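Local coordinates for LanC-like protein GCR2 (Arabidopsis thaliana, PDB 3T33) that may play a role in abscisic acid signalling and belongs to the zinc-binding LanC-like family, at residues R174-L178 and V201-I205; E169-A175 and A233-I239. All coordinates share one frame; numbering follows the deposited sequence.

Contact 1: residues R174-L178 and V201-I205; sequences RAGYL and VVEEI
Arg-174 and Val-201 meet where two consecutive helices of the LanC-family helical toroid (alpha/alpha barrel), 174-188 and 195-212, pack against each other as an antiparallel pair. The short segments approach to 10.2 Å between axes, at 158° between their N-to-C directions. No hydrogen bond links the two segments; apolar packing and one charged neighbourhood carry the contact.

The apolar part centres on Val-201, whose two methyls serve different neighbours. Val-201 CG1 lies 3.8 Å from Arg-174 CB and also touches Arg-174 CG. CG2 reaches the edge of the Tyr-177 ring, near the ring plane, at CE2. Leu-178 has CG anti to the backbone N (chi1 172°), which directs its branch toward helix 195-212. There Leu-178 CD2 is 3.9 Å from Val-202 CG2 and also meets Ile-205 CD1. The CB of Ile-205 points along the interface, but its extended chain carries CD1 in to Arg-174 CB at 3.8 Å. Val-242 of helix 236-244 covers Leu-178 and Ala-175 from a third helix.

The polar part belongs to Arg-174 and Glu-204. The arginine chain bends at chi3 (-98°), which turns the guanidinium so that one face receives the CG of Glu-204, 3.5 Å above the plane and offset toward the rim. The carboxylate is directed to other partners: OE2 is hydrogen-bonded to Tyr-168 OH, and OE1 forms a salt bridge with Arg-207 NE. The opposite charges may attract weakly, but this is no salt bridge: Glu-204 OE2 lies well out of the guanidinium plane, 4.0 Å from Arg-174 NH2, and no N-H points at it.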
loop_
_atom_site.group_PDB
_atom_site.type_symbol
_atom_site.label_atom_id
_atom_site.label_comp_id
_atom_site.label_asym_id
_atom_site.label_seq_id
_atom_site.Cartn_x
_atom_site.Cartn_y
_atom_site.Cartn_z
ATOM N N ARG A 174 -2.713 15.953 5.832
ATOM C CA ARG A 174 -1.463 16.058 6.495
ATOM C C ARG A 174 -0.772 14.699 6.719
ATOM O O ARG A 174 0.418 14.639 6.636
ATOM C CB ARG A 174 -1.668 16.798 7.864
ATOM C CG ARG A 174 -1.555 18.352 7.777
ATOM C CD ARG A 174 -1.895 19.064 9.144
ATOM N NE ARG A 174 -3.273 19.526 9.134
ATOM C CZ ARG A 174 -3.655 20.737 8.761
ATOM N NH1 ARG A 174 -2.763 21.632 8.411
ATOM N NH2 ARG A 174 -4.938 21.022 8.710
ATOM N N ALA A 175 -1.491 13.635 7.071
ATOM C CA ALA A 175 -0.824 12.341 7.250
ATOM C C ALA A 175 -0.080 12.008 5.927
ATOM O O ALA A 175 1.085 11.613 5.952
ATOM C CB ALA A 175 -1.835 11.233 7.626
ATOM N N GLY A 176 -0.737 12.288 4.805
ATOM C CA GLY A 176 -0.197 12.150 3.460
ATOM C C GLY A 176 1.065 12.924 3.117
ATOM O O GLY A 176 1.978 12.391 2.459
ATOM N N TYR A 177 1.133 14.189 3.528
ATOM C CA TYR A 177 2.327 14.955 3.279
ATOM C C TYR A 177 3.420 14.409 4.217
ATOM O O TYR A 177 4.598 14.297 3.872
ATOM C CB TYR A 177 2.019 16.423 3.574
ATOM C CG TYR A 177 3.268 17.214 3.800
ATOM C CD1 TYR A 177 4.020 17.685 2.714
ATOM C CD2 TYR A 177 3.712 17.490 5.057
ATOM C CE1 TYR A 177 5.198 18.406 2.902
ATOM C CE2 TYR A 177 4.946 18.252 5.265
ATOM C CZ TYR A 177 5.655 18.694 4.179
ATOM O OH TYR A 177 6.865 19.367 4.322
ATOM N N LEU A 178 3.031 14.128 5.448
ATOM C CA LEU A 178 3.977 13.694 6.477
ATOM C C LEU A 178 4.573 12.321 6.088
ATOM O O LEU A 178 5.780 12.094 6.246
ATOM C CB LEU A 178 3.231 13.543 7.802
ATOM C CG LEU A 178 3.987 12.906 8.976
ATOM C CD1 LEU A 178 5.294 13.714 9.254
ATOM C CD2 LEU A 178 3.086 12.837 10.201
ATOM N N VAL A 201 3.818 19.095 12.049
ATOM C CA VAL A 201 2.631 18.484 11.397
ATOM C C VAL A 201 2.006 17.449 12.325
ATOM O O VAL A 201 0.784 17.333 12.422
ATOM C CB VAL A 201 2.983 17.901 9.966
ATOM C CG1 VAL A 201 1.804 17.287 9.274
ATOM C CG2 VAL A 201 3.566 18.979 9.125
ATOM N N VAL A 202 2.864 16.732 13.046
ATOM C CA VAL A 202 2.425 15.758 14.040
ATOM C C VAL A 202 1.569 16.462 15.145
ATOM O O VAL A 202 0.468 15.999 15.491
ATOM C CB VAL A 202 3.656 14.992 14.689
ATOM C CG1 VAL A 202 3.207 14.208 15.958
ATOM C CG2 VAL A 202 4.321 14.035 13.654
ATOM N N GLU A 203 2.080 17.568 15.693
ATOM C CA GLU A 203 1.355 18.261 16.763
ATOM C C GLU A 203 0.007 18.793 16.280
ATOM O O GLU A 203 -1.009 18.602 16.951
ATOM C CB GLU A 203 2.222 19.330 17.397
ATOM C CG GLU A 203 3.397 18.740 18.160
ATOM C CD GLU A 203 4.388 19.788 18.523
ATOM O OE1 GLU A 203 4.111 20.944 18.150
ATOM O OE2 GLU A 203 5.436 19.470 19.167
ATOM N N GLU A 204 -0.051 19.275 15.050
ATOM C CA GLU A 204 -1.346 19.675 14.492
ATOM C C GLU A 204 -2.242 18.501 14.334
ATOM O O GLU A 204 -3.465 18.624 14.448
ATOM C CB GLU A 204 -1.201 20.415 13.175
ATOM C CG GLU A 204 -2.505 20.703 12.405
ATOM C CD GLU A 204 -3.567 21.657 13.133
ATOM O OE1 GLU A 204 -3.212 22.387 14.088
ATOM O OE2 GLU A 204 -4.760 21.675 12.703
ATOM N N ILE A 205 -1.662 17.343 14.013
ATOM C CA ILE A 205 -2.489 16.155 13.921
ATOM C C ILE A 205 -3.064 15.783 15.307
ATOM O O ILE A 205 -4.228 15.431 15.396
ATOM C CB ILE A 205 -1.782 14.957 13.127
ATOM C CG1 ILE A 205 -1.712 15.271 11.601
ATOM C CG2 ILE A 205 -2.569 13.657 13.303
ATOM C CD1 ILE A 205 -0.709 14.487 10.783
#

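Contact 2: residues E169-A175 and A233-I239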
loop_
_atom_site.group_PDB
_atom_site.type_symbol
_atom_site.label_atom_id
_atom_site.label_comp_id
_atom_site.label_asym_id
_atom_site.label_seq_id
_atom_site.Cartn_x
_atom_site.Cartn_y
_atom_site.Cartn_z
ATOM N N GLU A 169 -6.160 13.206 6.542
ATOM C CA GLU A 169 -6.061 11.864 6.138
ATOM C C GLU A 169 -4.911 11.639 5.102
ATOM O O GLU A 169 -4.072 12.532 4.875
ATOM C CB GLU A 169 -7.444 11.346 5.683
ATOM C CG GLU A 169 -8.191 12.220 4.728
ATOM C CD GLU A 169 -7.448 12.404 3.395
ATOM O OE1 GLU A 169 -6.520 13.226 3.364
ATOM O OE2 GLU A 169 -7.794 11.737 2.398
ATOM N N LEU A 170 -4.860 10.454 4.499
ATOM C CA LEU A 170 -3.617 10.041 3.794
ATOM C C LEU A 170 -3.651 10.488 2.389
ATOM O O LEU A 170 -2.639 10.830 1.864
ATOM C CB LEU A 170 -3.409 8.505 3.783
ATOM C CG LEU A 170 -2.070 7.775 4.036
ATOM C CD1 LEU A 170 -1.953 6.524 3.121
ATOM C CD2 LEU A 170 -0.870 8.592 3.975
ATOM N N LEU A 171 -4.789 10.411 1.736
ATOM C CA LEU A 171 -4.820 10.760 0.317
ATOM C C LEU A 171 -4.699 12.262 0.020
ATOM O O LEU A 171 -4.016 12.652 -0.951
ATOM C CB LEU A 171 -6.012 10.110 -0.363
ATOM C CG LEU A 171 -5.689 8.787 -1.067
ATOM C CD1 LEU A 171 -4.969 7.826 -0.206
ATOM C CD2 LEU A 171 -6.871 8.120 -1.698
ATOM N N TYR A 172 -5.249 13.111 0.899
ATOM C CA TYR A 172 -5.302 14.605 0.635
ATOM C C TYR A 172 -4.772 15.490 1.766
ATOM O O TYR A 172 -4.389 16.624 1.539
ATOM C CB TYR A 172 -6.695 15.056 0.141
ATOM C CG TYR A 172 -7.117 14.356 -1.164
ATOM C CD1 TYR A 172 -6.418 14.565 -2.376
ATOM C CD2 TYR A 172 -8.183 13.472 -1.187
ATOM C CE1 TYR A 172 -6.794 13.924 -3.542
ATOM C CE2 TYR A 172 -8.561 12.819 -2.367
ATOM C CZ TYR A 172 -7.866 13.046 -3.516
ATOM O OH TYR A 172 -8.249 12.386 -4.657
ATOM N N GLY A 173 -4.605 14.903 2.936
ATOM C CA GLY A 173 -4.261 15.610 4.125
ATOM C C GLY A 173 -2.858 15.491 4.618
ATOM O O GLY A 173 -1.938 15.047 3.935
ATOM N N ARG A 174 -2.713 15.953 5.832
ATOM C CA ARG A 174 -1.463 16.058 6.495
ATOM C C ARG A 174 -0.772 14.699 6.719
ATOM O O ARG A 174 0.418 14.639 6.636
ATOM C CB ARG A 174 -1.668 16.798 7.864
ATOM C CG ARG A 174 -1.555 18.352 7.777
ATOM C CD ARG A 174 -1.895 19.064 9.144
ATOM N NE ARG A 174 -3.273 19.526 9.134
ATOM C CZ ARG A 174 -3.655 20.737 8.761
ATOM N NH1 ARG A 174 -2.763 21.632 8.411
ATOM N NH2 ARG A 174 -4.938 21.022 8.710
ATOM N N ALA A 175 -1.491 13.635 7.071
ATOM C CA ALA A 175 -0.824 12.341 7.250
ATOM C C ALA A 175 -0.080 12.008 5.927
ATOM O O ALA A 175 1.085 11.613 5.952
ATOM C CB ALA A 175 -1.835 11.233 7.626
ATOM N N ALA A 233 -7.000 4.908 3.597
ATOM C CA ALA A 233 -6.931 5.963 2.626
ATOM C C ALA A 233 -7.455 7.304 3.208
ATOM O O ALA A 233 -6.764 8.309 3.107
ATOM C CB ALA A 233 -7.680 5.560 1.402
ATOM N N HIS A 234 -8.616 7.313 3.886
ATOM C CA HIS A 234 -9.163 8.564 4.360
ATOM C C HIS A 234 -9.517 8.618 5.843
ATOM O O HIS A 234 -10.104 9.640 6.292
ATOM C CB HIS A 234 -10.428 8.963 3.581
ATOM C CG HIS A 234 -10.216 9.189 2.120
ATOM N ND1 HIS A 234 -9.449 10.226 1.638
ATOM C CD2 HIS A 234 -10.780 8.595 1.033
ATOM C CE1 HIS A 234 -9.502 10.229 0.315
ATOM N NE2 HIS A 234 -10.309 9.250 -0.080
ATOM N N GLY A 235 -9.137 7.579 6.604
ATOM C CA GLY A 235 -9.596 7.412 7.957
ATOM C C GLY A 235 -8.563 7.331 9.044
ATOM O O GLY A 235 -7.403 7.707 8.858
ATOM N N LEU A 236 -8.991 6.796 10.183
ATOM C CA LEU A 236 -8.182 6.700 11.383
ATOM C C LEU A 236 -6.908 5.837 11.186
ATOM O O LEU A 236 -5.812 6.219 11.620
ATOM C CB LEU A 236 -9.051 6.115 12.534
ATOM C CG LEU A 236 -10.328 6.860 13.012
ATOM C CD1 LEU A 236 -10.996 6.122 14.187
ATOM C CD2 LEU A 236 -10.100 8.325 13.407
ATOM N N ALA A 237 -7.072 4.684 10.536
ATOM C CA ALA A 237 -5.964 3.733 10.317
ATOM C C ALA A 237 -4.756 4.382 9.688
ATOM O O ALA A 237 -3.678 4.264 10.221
ATOM C CB ALA A 237 -6.460 2.580 9.425
ATOM N N GLY A 238 -4.971 5.092 8.566
ATOM C CA GLY A 238 -3.918 5.744 7.787
ATOM C C GLY A 238 -3.203 6.807 8.566
ATOM O O GLY A 238 -1.973 6.992 8.455
ATOM N N ILE A 239 -3.973 7.544 9.357
ATOM C CA ILE A 239 -3.378 8.548 10.254
ATOM C C ILE A 239 -2.560 7.932 11.373
ATOM O O ILE A 239 -1.448 8.374 11.620
ATOM C CB ILE A 239 -4.483 9.479 10.865
ATOM C CG1 ILE A 239 -5.294 10.132 9.702
ATOM C CG2 ILE A 239 -3.825 10.535 11.746
ATOM C CD1 ILE A 239 -6.557 10.923 10.125
#
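His-234 and Glu-169 form a His-carboxylate hydrogen bond. ND1 of His-234 donates to Glu-169 OE2 at a modelled 2.4 Å. So short a length is doubtful at this resolution and says nothing about bond strength. The carboxylate lies at the edge of the imidazole, near its plane, and the two planes are only 20° apart. Glu-169 CG stands between the backbone N and the carbonyl carbon (chi1 48°). The chain bends again at chi2, which lays the carboxylate alongside the His-234 ring.

Next to this pair in the chain, Ala-233 O accepts two backbone hydrogen bonds. Leu-170 N and Leu-171 N both donate to Ala-233 O at 3.2 Å; the Leu-171 donor sits in the carbonyl plane, while the Leu-170 donor is tilted 30° from it. Leu-171 crosses the histidine at about a right angle, with CB 3.6 Å from His-234 CE1. Leu-171 CD1 packs on Ala-233 CB at 3.9 Å. Tyr-172 meets His-234 rim to rim, neither ring lying over the other. Farther along, Ile-239 CG1 rests 4.0 Å from Glu-169 CA and also touches Ala-175 CB.

Bonds to Glu-169 OE1 help hold the carboxylate in place. OE1 takes Tyr-172 N through its syn lone pair, and Gly-173 N weakly. Trp-224 stacks on the His-234 ring. Thr-125 OG1 is hydrogen-bonded to Leu-171 O.

Gly-173 and Gly-235 are N-cap residues of helices 174-188 and 236-244. The contact joins two loops that lead into helices of the LanC-family helical toroid, beside the zinc site formed by Cys-288, Cys-333 and His-334.

How the contacts relate
Contacts 1 and 2 share Arg-174 and Ala-175, at the start of helix 174-188, and their centres lie about 9 Å apart. Contact 1 sets this helix against helix 195-212; contact 2 sets the loop before it, and its first turn, against the 233-239 segment. They also touch directly: Ile-205 CG2 lies 3.7 Å from Ile-239 CG2, and Gly-176 CA lies 3.7 Å from Leu-170 CD2. The centre of contact 2 is about 13 Å from the chain centre, that of contact 1 about 19 Å. Contact 2 also borders the metal site: the Ala-233 side chain is about 6 Å from the zinc ion and about 4 Å from the Cys-288 side chain. Contact 1 lies away from it.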